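Local atomic coordinates of SusD superfamily protein (Bacteroides thetaiotaomicron, PDB entry 3MCX), a protein that is of unknown function but, as a SusD-family protein of the outer membrane that binds zinc, probably captures glycan-type nutrients for uptake. Residues I26-I31 against K122-V127; G30-A35 against S256-Y261; L298-E303 against R410-V415; Y422-L425 against A430-R433. One frame throughout, in Å; residues are numbered along the deposited sequence.

Interaction 1 (I26-I31 against K122-V127); sequences IALNGI and KSEALV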
loop_
_atom_site.group_PDB
_atom_site.type_symbol
_atom_site.label_atom_id
_atom_site.label_comp_id
_atom_site.label_asym_id
_atom_site.label_seq_id
_atom_site.Cartn_x
_atom_site.Cartn_y
_atom_site.Cartn_z
ATOM N N ILE A 26 4.015 18.469 17.251
ATOM C CA ILE A 26 2.742 18.852 16.625
ATOM C C ILE A 26 2.884 18.914 15.097
ATOM O O ILE A 26 2.030 18.398 14.372
ATOM C CB ILE A 26 2.216 20.183 17.181
ATOM C CG1 ILE A 26 1.762 19.993 18.629
ATOM C CG2 ILE A 26 1.063 20.714 16.294
ATOM C CD1 ILE A 26 1.411 21.288 19.343
ATOM N N ALA A 27 3.990 19.484 14.598
ATOM C CA ALA A 27 4.251 19.447 13.161
ATOM C C ALA A 27 4.316 18.031 12.606
ATOM O O ALA A 27 3.739 17.750 11.577
ATOM C CB ALA A 27 5.556 20.238 12.792
ATOM N N LEU A 28 5.031 17.150 13.293
ATOM C CA LEU A 28 5.109 15.757 12.865
ATOM C C LEU A 28 3.718 15.096 12.907
ATOM O O LEU A 28 3.345 14.374 11.992
ATOM C CB LEU A 28 6.098 15.012 13.743
ATOM C CG LEU A 28 6.285 13.521 13.445
ATOM C CD1 LEU A 28 6.705 13.271 11.962
ATOM C CD2 LEU A 28 7.238 12.887 14.461
ATOM N N ASN A 29 2.968 15.365 13.977
ATOM C CA ASN A 29 1.607 14.812 14.038
ATOM C C ASN A 29 0.805 15.249 12.826
ATOM O O ASN A 29 0.022 14.472 12.291
ATOM C CB ASN A 29 0.886 15.246 15.305
ATOM C CG ASN A 29 1.481 14.628 16.571
ATOM O OD1 ASN A 29 2.229 13.669 16.511
ATOM N ND2 ASN A 29 1.098 15.150 17.699
ATOM N N GLY A 30 0.989 16.491 12.402
ATOM C CA GLY A 30 0.329 16.997 11.214
ATOM C C GLY A 30 0.700 16.286 9.927
ATOM O O GLY A 30 -0.115 16.109 9.028
ATOM N N ILE A 31 1.961 15.881 9.801
ATOM C CA ILE A 31 2.403 15.104 8.661
ATOM C C ILE A 31 1.697 13.730 8.623
ATOM O O ILE A 31 1.179 13.315 7.591
ATOM C CB ILE A 31 3.956 14.937 8.712
ATOM C CG1 ILE A 31 4.588 16.296 8.434
ATOM C CG2 ILE A 31 4.476 13.852 7.745
ATOM C CD1 ILE A 31 6.071 16.369 8.732
ATOM N N LYS A 122 12.998 13.859 13.841
ATOM C CA LYS A 122 13.671 13.943 12.528
ATOM C C LYS A 122 13.648 12.608 11.791
ATOM O O LYS A 122 13.391 12.551 10.581
ATOM C CB LYS A 122 15.104 14.379 12.747
ATOM C CG LYS A 122 15.975 14.476 11.494
ATOM C CD LYS A 122 17.409 14.807 11.880
ATOM C CE LYS A 122 18.332 14.655 10.722
ATOM N NZ LYS A 122 19.741 14.819 11.186
ATOM N N SER A 123 13.913 11.536 12.523
ATOM C CA SER A 123 13.951 10.216 11.921
ATOM C C SER A 123 12.599 9.749 11.395
ATOM O O SER A 123 12.495 9.163 10.318
ATOM C CB SER A 123 14.483 9.201 12.918
ATOM O OG SER A 123 15.840 9.500 13.210
ATOM N N GLU A 124 11.543 9.983 12.171
ATOM C CA GLU A 124 10.207 9.704 11.688
ATOM C C GLU A 124 9.844 10.517 10.436
ATOM O O GLU A 124 9.268 9.990 9.487
ATOM C CB GLU A 124 9.194 9.933 12.813
ATOM C CG GLU A 124 9.348 8.920 13.954
ATOM C CD GLU A 124 8.335 9.088 15.065
ATOM O OE1 GLU A 124 7.165 9.394 14.751
ATOM O OE2 GLU A 124 8.715 8.891 16.238
ATOM N N ALA A 125 10.207 11.800 10.440
ATOM C CA ALA A 125 10.021 12.628 9.244
ATOM C C ALA A 125 10.781 12.049 8.029
ATOM O O ALA A 125 10.282 12.070 6.918
ATOM C CB ALA A 125 10.470 14.076 9.529
ATOM N N LEU A 126 11.998 11.571 8.256
ATOM C CA LEU A 126 12.807 10.971 7.198
ATOM C C LEU A 126 12.154 9.747 6.626
ATOM O O LEU A 126 12.105 9.578 5.403
ATOM C CB LEU A 126 14.231 10.636 7.702
ATOM C CG LEU A 126 15.269 11.774 7.706
ATOM C CD1 LEU A 126 16.511 11.346 8.506
ATOM C CD2 LEU A 126 15.617 12.205 6.233
ATOM N N VAL A 127 11.599 8.892 7.481
ATOM C CA VAL A 127 10.915 7.702 6.981
ATOM C C VAL A 127 9.683 8.116 6.167
ATOM O O VAL A 127 9.430 7.595 5.084
ATOM C CB VAL A 127 10.515 6.662 8.063
ATOM C CG1 VAL A 127 9.865 5.436 7.377
ATOM C CG2 VAL A 127 11.690 6.206 8.837
#
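Leu28 reaches across to Glu124 and Ala125, joining helix 21-36 to helix 115-140 in the largely helical scaffold of this SusD-family protein. The pair illustrates how one branched side chain can carry a helix-helix contact. On the tight side, CG of Leu28 stands anti to the backbone N (chi1 179°), which brings both methyl groups up against helix 115-140. There they divide the work: CD1 rests 4.1 Å from the backbone N of Ala125, while CD2 presses against the chain of Glu124, 3.9 Å from its CB. The two side chains cross at about a right angle, Glu124 running extended past the leucine tip. Its buried carboxylate is satisfied from outside the pair, OE1 by the hydroxyl of Tyr32 and OE2 by a salt bridge to Arg120.

The fit is looser one turn on. Ile31 faces the same helix, but its CD1 stays 5.0 Å from CB of Ala125, and it leans on Gln97 of helix 81-106, whose Leu101 also touches Leu28. Ile26 and Ala27 lie on the exposed far face of their helix. The nearest approach of all joins apolar to polar, CD2 of Leu28 sitting 3.5 Å from OE1 of Glu124.

Interaction 2 (G30-A35 against S256-Y261); sequences GIYRLA and SLFELY
Tyr32 meets Phe258 and Leu260 where helix 21-36 packs on strand 256-260, one half of a two-stranded antiparallel sheet completed by strand 351-355. A classic beta bulge breaks the strand here, with Leu257 and Phe258 both facing Ile354, and the chain turns a corner at these two residues.

The aromatic part of the contact is a rim-to-rim meeting, not a stack. CZ of Phe258 comes up at the edge of the tyrosine ring, near its plane, and lies 3.8 Å from CE1 of Tyr32. The ring planes stand at 65° and the centroids are 6.0 Å apart, so neither ring covers the other. Phe258 gets there with CG anti to its backbone N (chi1 173°), which swings the ring over to the helix.

Polar grip belongs to the far end of the tyrosine. Its OH is hydrogen-bonded to Glu124 of helix 115-140 and to the backbone N of Ile199, so one buried ring ties several parts of the fold together. With a leucine at Tyr32, Glu124 and the Ile199 amide would probably both lose their hydroxyl partner, and the rim of Phe258 would lose the aromatic edge it meets.

The aliphatic part falls to Leu260, which crosses the tyrosine side chain at about a right angle. Its CD2 is 3.9 Å from CD1 of Tyr32 and equally close to the tyrosine's carbonyl oxygen. The other branch reaches one turn further along the helix, where CD1 of Leu260 lies 4.1 Å from the backbone C of Ala35.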
loop_
_atom_site.group_PDB
_atom_site.type_symbol
_atom_site.label_atom_id
_atom_site.label_comp_id
_atom_site.label_asym_id
_atom_site.label_seq_id
_atom_site.Cartn_x
_atom_site.Cartn_y
_atom_site.Cartn_z
ATOM N N GLY A 30 0.989 16.491 12.402
ATOM C CA GLY A 30 0.329 16.997 11.214
ATOM C C GLY A 30 0.700 16.286 9.927
ATOM O O GLY A 30 -0.115 16.109 9.028
ATOM N N ILE A 31 1.961 15.881 9.801
ATOM C CA ILE A 31 2.403 15.104 8.661
ATOM C C ILE A 31 1.697 13.730 8.623
ATOM O O ILE A 31 1.179 13.315 7.591
ATOM C CB ILE A 31 3.956 14.937 8.712
ATOM C CG1 ILE A 31 4.588 16.296 8.434
ATOM C CG2 ILE A 31 4.476 13.852 7.745
ATOM C CD1 ILE A 31 6.071 16.369 8.732
ATOM N N TYR A 32 1.662 13.039 9.765
ATOM C CA TYR A 32 0.949 11.771 9.830
ATOM C C TYR A 32 -0.537 11.946 9.510
ATOM O O TYR A 32 -1.101 11.130 8.782
ATOM C CB TYR A 32 1.078 11.188 11.223
ATOM C CG TYR A 32 2.442 10.577 11.535
ATOM C CD1 TYR A 32 2.899 9.493 10.832
ATOM C CD2 TYR A 32 3.186 11.022 12.611
ATOM C CE1 TYR A 32 4.138 8.875 11.162
ATOM C CE2 TYR A 32 4.398 10.419 12.950
ATOM C CZ TYR A 32 4.848 9.338 12.221
ATOM O OH TYR A 32 6.016 8.680 12.552
ATOM N N ARG A 33 -1.147 13.017 10.006
ATOM C CA ARG A 33 -2.565 13.297 9.768
ATOM C C ARG A 33 -2.809 13.527 8.278
ATOM O O ARG A 33 -3.746 13.001 7.708
ATOM C CB ARG A 33 -3.054 14.482 10.580
ATOM C CG ARG A 33 -4.569 14.629 10.576
ATOM N N LEU A 34 -1.938 14.300 7.625
ATOM C CA LEU A 34 -2.062 14.537 6.192
ATOM C C LEU A 34 -1.934 13.229 5.411
ATOM O O LEU A 34 -2.689 12.959 4.465
ATOM C CB LEU A 34 -0.986 15.545 5.738
ATOM C CG LEU A 34 -1.098 16.095 4.324
ATOM C CD1 LEU A 34 -2.463 16.766 4.070
ATOM C CD2 LEU A 34 -0.004 17.172 4.194
ATOM N N ALA A 35 -1.002 12.369 5.812
ATOM C CA ALA A 35 -0.810 11.079 5.171
ATOM C C ALA A 35 -2.039 10.192 5.305
ATOM O O ALA A 35 -2.321 9.393 4.418
ATOM C CB ALA A 35 0.467 10.359 5.681
ATOM N N SER A 256 0.205 -5.451 13.457
ATOM C CA SER A 256 0.324 -4.106 12.889
ATOM C C SER A 256 1.648 -3.456 13.242
ATOM O O SER A 256 1.947 -3.307 14.437
ATOM C CB SER A 256 -0.805 -3.232 13.432
ATOM O OG SER A 256 -0.715 -1.953 12.848
ATOM N N LEU A 257 2.438 -3.085 12.236
ATOM C CA LEU A 257 3.748 -2.483 12.492
ATOM C C LEU A 257 3.710 -0.958 12.384
ATOM O O LEU A 257 4.397 -0.267 13.130
ATOM C CB LEU A 257 4.784 -3.075 11.554
ATOM C CG LEU A 257 5.102 -4.554 11.773
ATOM C CD1 LEU A 257 5.690 -5.155 10.497
ATOM C CD2 LEU A 257 6.091 -4.730 12.899
ATOM N N PHE A 258 2.934 -0.442 11.446
ATOM C CA PHE A 258 2.679 1.005 11.324
ATOM C C PHE A 258 1.240 1.145 10.870
ATOM O O PHE A 258 0.844 0.595 9.866
ATOM C CB PHE A 258 3.660 1.637 10.352
ATOM C CG PHE A 258 3.394 3.100 10.004
ATOM C CD1 PHE A 258 2.921 4.004 10.947
ATOM C CD2 PHE A 258 3.671 3.558 8.736
ATOM C CE1 PHE A 258 2.702 5.347 10.593
ATOM C CE2 PHE A 258 3.454 4.926 8.395
ATOM C CZ PHE A 258 2.949 5.780 9.320
ATOM N N GLU A 259 0.469 1.899 11.655
ATOM C CA GLU A 259 -0.961 2.063 11.419
ATOM C C GLU A 259 -1.356 3.469 11.858
ATOM O O GLU A 259 -1.019 3.894 12.959
ATOM C CB GLU A 259 -1.704 0.991 12.211
ATOM C CG GLU A 259 -3.210 1.107 12.268
ATOM C CD GLU A 259 -3.780 -0.061 13.077
ATOM O OE1 GLU A 259 -3.286 -1.203 12.895
ATOM O OE2 GLU A 259 -4.670 0.131 13.921
ATOM N N LEU A 260 -2.069 4.177 10.984
ATOM C CA LEU A 260 -2.502 5.548 11.262
ATOM C C LEU A 260 -3.820 5.519 12.008
ATOM O O LEU A 260 -4.747 4.814 11.637
ATOM C CB LEU A 260 -2.617 6.357 9.973
ATOM C CG LEU A 260 -1.308 6.488 9.203
ATOM C CD1 LEU A 260 -1.590 6.926 7.770
ATOM C CD2 LEU A 260 -0.362 7.461 9.930
ATOM N N TYR A 261 -3.889 6.309 13.075
ATOM C CA TYR A 261 -5.051 6.364 13.964
ATOM C C TYR A 261 -6.115 7.271 13.372
ATOM O O TYR A 261 -5.829 8.439 13.010
ATOM C CB TYR A 261 -4.613 6.895 15.316
ATOM C CG TYR A 261 -5.689 6.966 16.363
ATOM C CD1 TYR A 261 -6.387 5.839 16.746
ATOM C CD2 TYR A 261 -6.019 8.181 16.988
ATOM C CE1 TYR A 261 -7.370 5.913 17.712
ATOM C CE2 TYR A 261 -6.995 8.257 17.972
ATOM C CZ TYR A 261 -7.668 7.118 18.333
ATOM O OH TYR A 261 -8.640 7.194 19.316
#

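Interaction 3 (L298-E303 against R410-V415); sequences LNLLNE and RRKELV
Lys412 lies against Leu300 and Leu301, and its path from backbone to ammonium shows how a long charged side chain can serve two chemistries in turn. CB begins in apolar company, 4.1 Å from CD1 of Leu301. CG settles closer to that methyl, at 3.9 Å from CD1 of Leu301, and also borders CD2 of Leu300. The chain stays extended beyond CG, and CD carries it on to CE, which packs 3.9 Å from CG of Leu300 and passes beside that residue's carbonyl oxygen. At the tip, NZ donates to two waters. One, 2.8 Å from NZ of Lys412, in turn donates to the carbonyl oxygen of Leu301; the other donates to OE1 of Glu303. That carboxylate also holds a salt bridge to Lys408, and its OE1 remains 5.0 Å from NZ of Lys412, so water mediates the attraction.

Leu300 also serves the neighbouring arginine of helix 403-414. Its CD2 sits over the centre of one face of the Arg411 guanidinium, 3.7 Å from CZ of Arg411, while NE of that group forms a salt bridge with Asp55. Replacing Leu300 with an alanine would probably leave that guanidinium face without its methyl cover and open a gap beside the lysine chain.

The two helices of this SusD-family fold are thus joined by leucine side chains against the lysine stem and the arginine's flat face, with the ammonium of Lys412 passed on to water; the lysine is likely to keep its positive charge, given two accepting waters and a carboxylate nearby.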
loop_
_atom_site.group_PDB
_atom_site.type_symbol
_atom_site.label_atom_id
_atom_site.label_comp_id
_atom_site.label_asym_id
_atom_site.label_seq_id
_atom_site.Cartn_x
_atom_site.Cartn_y
_atom_site.Cartn_z
ATOM N N LEU A 298 -12.333 -14.988 -5.791
ATOM C CA LEU A 298 -13.147 -16.021 -5.133
ATOM C C LEU A 298 -12.707 -17.399 -5.577
ATOM O O LEU A 298 -12.635 -18.329 -4.780
ATOM C CB LEU A 298 -14.659 -15.792 -5.351
ATOM C CG LEU A 298 -15.220 -14.523 -4.666
ATOM C CD1 LEU A 298 -16.752 -14.486 -4.845
ATOM C CD2 LEU A 298 -14.825 -14.437 -3.181
ATOM N N ASN A 299 -12.418 -17.552 -6.864
ATOM C CA ASN A 299 -11.960 -18.872 -7.351
ATOM C C ASN A 299 -10.653 -19.249 -6.648
ATOM O O ASN A 299 -10.460 -20.407 -6.251
ATOM C CB ASN A 299 -11.762 -18.862 -8.871
ATOM C CG ASN A 299 -13.069 -18.992 -9.655
ATOM O OD1 ASN A 299 -14.141 -19.266 -9.108
ATOM N ND2 ASN A 299 -12.970 -18.766 -10.958
ATOM N N LEU A 300 -9.727 -18.303 -6.516
ATOM C CA LEU A 300 -8.441 -18.571 -5.845
ATOM C C LEU A 300 -8.675 -18.985 -4.401
ATOM O O LEU A 300 -8.129 -19.969 -3.925
ATOM C CB LEU A 300 -7.556 -17.335 -5.885
ATOM C CG LEU A 300 -6.252 -17.430 -5.097
ATOM C CD1 LEU A 300 -5.308 -18.483 -5.655
ATOM C CD2 LEU A 300 -5.553 -16.075 -5.082
ATOM N N LEU A 301 -9.484 -18.214 -3.677
ATOM C CA LEU A 301 -9.739 -18.537 -2.256
ATOM C C LEU A 301 -10.470 -19.871 -2.084
ATOM O O LEU A 301 -10.202 -20.625 -1.144
ATOM C CB LEU A 301 -10.533 -17.410 -1.595
ATOM C CG LEU A 301 -10.398 -17.285 -0.078
ATOM C CD1 LEU A 301 -8.954 -16.968 0.382
ATOM C CD2 LEU A 301 -11.339 -16.175 0.399
ATOM N N ASN A 302 -11.344 -20.198 -3.030
ATOM C CA ASN A 302 -12.076 -21.445 -3.008
ATOM C C ASN A 302 -11.221 -22.684 -3.330
ATOM O O ASN A 302 -11.709 -23.812 -3.217
ATOM C CB ASN A 302 -13.314 -21.371 -3.931
ATOM C CG ASN A 302 -14.438 -20.537 -3.324
ATOM O OD1 ASN A 302 -14.565 -20.464 -2.107
ATOM N ND2 ASN A 302 -15.269 -19.907 -4.175
ATOM N N GLU A 303 -9.953 -22.477 -3.717
ATOM C CA GLU A 303 -9.041 -23.620 -3.893
ATOM C C GLU A 303 -8.820 -24.342 -2.553
ATOM O O GLU A 303 -8.447 -25.514 -2.544
ATOM C CB GLU A 303 -7.696 -23.219 -4.531
ATOM C CG GLU A 303 -7.860 -22.711 -5.945
ATOM C CD GLU A 303 -6.583 -22.231 -6.599
ATOM O OE1 GLU A 303 -5.483 -22.428 -6.053
ATOM O OE2 GLU A 303 -6.679 -21.621 -7.690
ATOM N N ARG A 410 0.150 -14.492 -1.121
ATOM C CA ARG A 410 0.088 -13.042 -0.974
ATOM C C ARG A 410 -1.245 -12.468 -1.413
ATOM O O ARG A 410 -1.783 -11.557 -0.774
ATOM C CB ARG A 410 1.204 -12.347 -1.765
ATOM C CG ARG A 410 2.634 -12.598 -1.224
ATOM C CD ARG A 410 3.707 -11.887 -2.082
ATOM N NE ARG A 410 3.518 -10.449 -2.018
ATOM C CZ ARG A 410 4.052 -9.617 -1.125
ATOM N NH1 ARG A 410 4.970 -10.017 -0.253
ATOM N NH2 ARG A 410 3.706 -8.370 -1.167
ATOM N N ARG A 411 -1.780 -12.976 -2.519
ATOM C CA ARG A 411 -3.086 -12.513 -3.005
ATOM C C ARG A 411 -4.172 -12.805 -1.955
ATOM O O ARG A 411 -5.049 -11.967 -1.700
ATOM C CB ARG A 411 -3.441 -13.143 -4.355
ATOM C CG ARG A 411 -2.644 -12.488 -5.492
ATOM C CD ARG A 411 -2.772 -13.319 -6.734
ATOM N NE ARG A 411 -4.139 -13.349 -7.240
ATOM C CZ ARG A 411 -4.578 -14.203 -8.162
ATOM N NH1 ARG A 411 -3.760 -15.127 -8.692
ATOM N NH2 ARG A 411 -5.852 -14.147 -8.572
ATOM N N LYS A 412 -4.119 -13.985 -1.356
ATOM C CA LYS A 412 -5.111 -14.360 -0.343
ATOM C C LYS A 412 -4.942 -13.485 0.930
ATOM O O LYS A 412 -5.909 -13.016 1.502
ATOM C CB LYS A 412 -4.985 -15.823 0.043
ATOM C CG LYS A 412 -5.352 -16.813 -1.064
ATOM C CD LYS A 412 -5.077 -18.243 -0.649
ATOM C CE LYS A 412 -5.199 -19.213 -1.808
ATOM N NZ LYS A 412 -5.143 -20.641 -1.350
ATOM N N GLU A 413 -3.710 -13.278 1.368
ATOM C CA GLU A 413 -3.424 -12.641 2.634
ATOM C C GLU A 413 -3.578 -11.135 2.583
ATOM O O GLU A 413 -4.038 -10.534 3.543
ATOM C CB GLU A 413 -1.998 -12.992 3.108
ATOM C CG GLU A 413 -1.680 -12.481 4.519
ATOM C CD GLU A 413 -2.680 -12.992 5.560
ATOM O OE1 GLU A 413 -3.034 -14.186 5.485
ATOM O OE2 GLU A 413 -3.107 -12.214 6.459
ATOM N N LEU A 414 -3.171 -10.521 1.479
ATOM C CA LEU A 414 -2.999 -9.066 1.415
ATOM C C LEU A 414 -4.039 -8.360 0.554
ATOM O O LEU A 414 -3.932 -7.172 0.287
ATOM C CB LEU A 414 -1.589 -8.738 0.906
ATOM C CG LEU A 414 -0.448 -9.291 1.788
ATOM C CD1 LEU A 414 0.918 -9.034 1.167
ATOM C CD2 LEU A 414 -0.520 -8.681 3.191
ATOM N N VAL A 415 -5.076 -9.099 0.162
ATOM C CA VAL A 415 -6.175 -8.496 -0.597
ATOM C C VAL A 415 -6.703 -7.260 0.141
ATOM O O VAL A 415 -6.945 -7.295 1.328
ATOM C CB VAL A 415 -7.321 -9.519 -0.848
ATOM C CG1 VAL A 415 -7.985 -9.999 0.472
ATOM C CG2 VAL A 415 -8.357 -8.923 -1.817
HETATM O O HOH W 1 -7.605 -20.547 -0.084
HETATM O O HOH W 2 -4.398 -22.176 -3.546
#

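Interaction 4 (Y422-L425 against A430-R433); sequences YDYL and AIER
NH1 of Arg433 is gripped by two backbone carbonyls, those of Tyr72 and Ala447, and NE of the same guanidinium is bonded to the carbonyl of Ala53; two residues earlier in the same segment, Ile431 lies on the ring of Tyr424. The arginine thus anchors one end of the segment, while the isoleucine supplies the contact with the helix.

CG1 of Ile431 stands over one face of the tyrosine ring in a CH-pi interaction, 3.9 Å from the centroid of the Tyr424 ring and 27° off the ring normal. It is displaced toward the rim at the root of the ring, coming within 3.5 Å of CG of Tyr424. With CG1 of Ile431 anti to the carbonyl carbon (chi1 -68°), the longer branch is set over the face near that root, and its end, CD1, runs off past it to lie 4.1 Å from CB of Tyr424.

In the fold, helix 420-426 is followed after a short loop by strand 431-432, which pairs antiparallel with strand 449-450 in a two-stranded sheet, and the tyrosine bridges the step between helix and strand. Backbone hydrogen bonds between Ile431 and Ile450 and between Arg433 and Gln448 fix the strand that presents the isoleucine.

A second, polar neighbour comes from the end of the loop. The carbonyl oxygen of Ala430 approaches the tyrosine ring obliquely, 3.7 Å from CD2 of Tyr424 and 3.9 Å from CE2 of the same ring.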
loop_
_atom_site.group_PDB
_atom_site.type_symbol
_atom_site.label_atom_id
_atom_site.label_comp_id
_atom_site.label_asym_id
_atom_site.label_seq_id
_atom_site.Cartn_x
_atom_site.Cartn_y
_atom_site.Cartn_z
ATOM N N TYR A 422 1.888 -4.760 -7.334
ATOM C CA TYR A 422 3.365 -4.750 -7.404
ATOM C C TYR A 422 3.944 -6.156 -7.433
ATOM O O TYR A 422 5.007 -6.378 -8.021
ATOM C CB TYR A 422 3.907 -3.906 -6.245
ATOM C CG TYR A 422 3.320 -2.529 -6.296
ATOM C CD1 TYR A 422 3.646 -1.663 -7.353
ATOM C CD2 TYR A 422 2.330 -2.146 -5.395
ATOM C CE1 TYR A 422 3.094 -0.432 -7.463
ATOM C CE2 TYR A 422 1.725 -0.873 -5.521
ATOM C CZ TYR A 422 2.111 -0.045 -6.557
ATOM O OH TYR A 422 1.521 1.208 -6.713
ATOM N N ASP A 423 3.230 -7.124 -6.845
ATOM C CA ASP A 423 3.623 -8.550 -6.938
ATOM C C ASP A 423 3.753 -8.990 -8.390
ATOM O O ASP A 423 4.674 -9.723 -8.750
ATOM C CB ASP A 423 2.603 -9.471 -6.256
ATOM C CG ASP A 423 2.427 -9.204 -4.788
ATOM O OD1 ASP A 423 3.042 -8.284 -4.196
ATOM O OD2 ASP A 423 1.650 -9.989 -4.176
ATOM N N TYR A 424 2.810 -8.575 -9.236
ATOM C CA TYR A 424 2.878 -8.915 -10.639
ATOM C C TYR A 424 4.019 -8.140 -11.290
ATOM O O TYR A 424 4.840 -8.718 -12.005
ATOM C CB TYR A 424 1.582 -8.547 -11.358
ATOM C CG TYR A 424 0.400 -9.413 -11.006
ATOM C CD1 TYR A 424 -0.366 -9.118 -9.892
ATOM C CD2 TYR A 424 0.039 -10.503 -11.793
ATOM C CE1 TYR A 424 -1.461 -9.919 -9.564
ATOM C CE2 TYR A 424 -1.044 -11.283 -11.468
ATOM C CZ TYR A 424 -1.813 -10.957 -10.370
ATOM O OH TYR A 424 -2.908 -11.751 -10.034
ATOM N N LEU A 425 4.095 -6.830 -11.028
ATOM C CA LEU A 425 5.053 -5.979 -11.739
ATOM C C LEU A 425 6.485 -6.448 -11.504
ATOM O O LEU A 425 7.261 -6.602 -12.462
ATOM C CB LEU A 425 4.888 -4.531 -11.326
ATOM C CG LEU A 425 3.522 -3.882 -11.607
ATOM C CD1 LEU A 425 3.505 -2.414 -11.152
ATOM C CD2 LEU A 425 3.110 -4.050 -13.093
ATOM N N ALA A 430 2.077 -10.782 -16.396
ATOM C CA ALA A 430 0.855 -10.173 -16.928
ATOM C C ALA A 430 -0.290 -10.330 -15.947
ATOM O O ALA A 430 -0.472 -11.396 -15.344
ATOM C CB ALA A 430 0.460 -10.793 -18.271
ATOM N N ILE A 431 -1.099 -9.282 -15.902
ATOM C CA ILE A 431 -2.306 -9.207 -15.058
ATOM C C ILE A 431 -3.480 -9.489 -15.966
ATOM O O ILE A 431 -3.670 -8.771 -16.947
ATOM C CB ILE A 431 -2.429 -7.816 -14.485
ATOM C CG1 ILE A 431 -1.312 -7.559 -13.475
ATOM C CG2 ILE A 431 -3.813 -7.665 -13.822
ATOM C CD1 ILE A 431 -1.087 -6.076 -13.245
ATOM N N GLU A 432 -4.246 -10.555 -15.697
ATOM C CA GLU A 432 -5.401 -10.909 -16.533
ATOM C C GLU A 432 -6.659 -10.873 -15.669
ATOM O O GLU A 432 -6.735 -11.529 -14.629
ATOM C CB GLU A 432 -5.258 -12.296 -17.185
ATOM C CG GLU A 432 -4.186 -12.383 -18.285
ATOM C CD GLU A 432 -4.148 -13.752 -18.964
ATOM O OE1 GLU A 432 -3.750 -14.752 -18.316
ATOM O OE2 GLU A 432 -4.580 -13.829 -20.124
ATOM N N ARG A 433 -7.634 -10.096 -16.110
ATOM C CA ARG A 433 -8.940 -10.014 -15.466
ATOM C C ARG A 433 -9.861 -11.008 -16.181
ATOM O O ARG A 433 -10.442 -10.681 -17.214
ATOM C CB ARG A 433 -9.461 -8.583 -15.594
ATOM C CG ARG A 433 -8.807 -7.565 -14.725
ATOM C CD ARG A 433 -7.445 -6.990 -15.236
ATOM N NE ARG A 433 -7.120 -5.911 -14.335
ATOM C CZ ARG A 433 -7.583 -4.667 -14.419
ATOM N NH1 ARG A 433 -8.129 -4.198 -15.531
ATOM N NH2 ARG A 433 -7.413 -3.879 -13.395
#

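Along the chain, interactions 1 and 2 both start from helix 21-36, sharing Gly30 and Ile31, and their centres lie about 10 Å apart. Tyr32 belongs to interaction 2 and Glu124 to interaction 1, so the probable hydrogen bond between them, 2.6 Å from Glu124 OE1 to Tyr32 OH, ties the two contacts. Interactions 3 and 4 follow later in the sequence, on the other side of the chain's centre, about 14 Å apart between centres. Successive helices 403-414 and 420-426 join them through the Arg410-Asp423 salt bridge. Interactions 1 and 3 are about 36 Å apart between centres; the two pairs therefore lie on opposite sides of the centre of one chain.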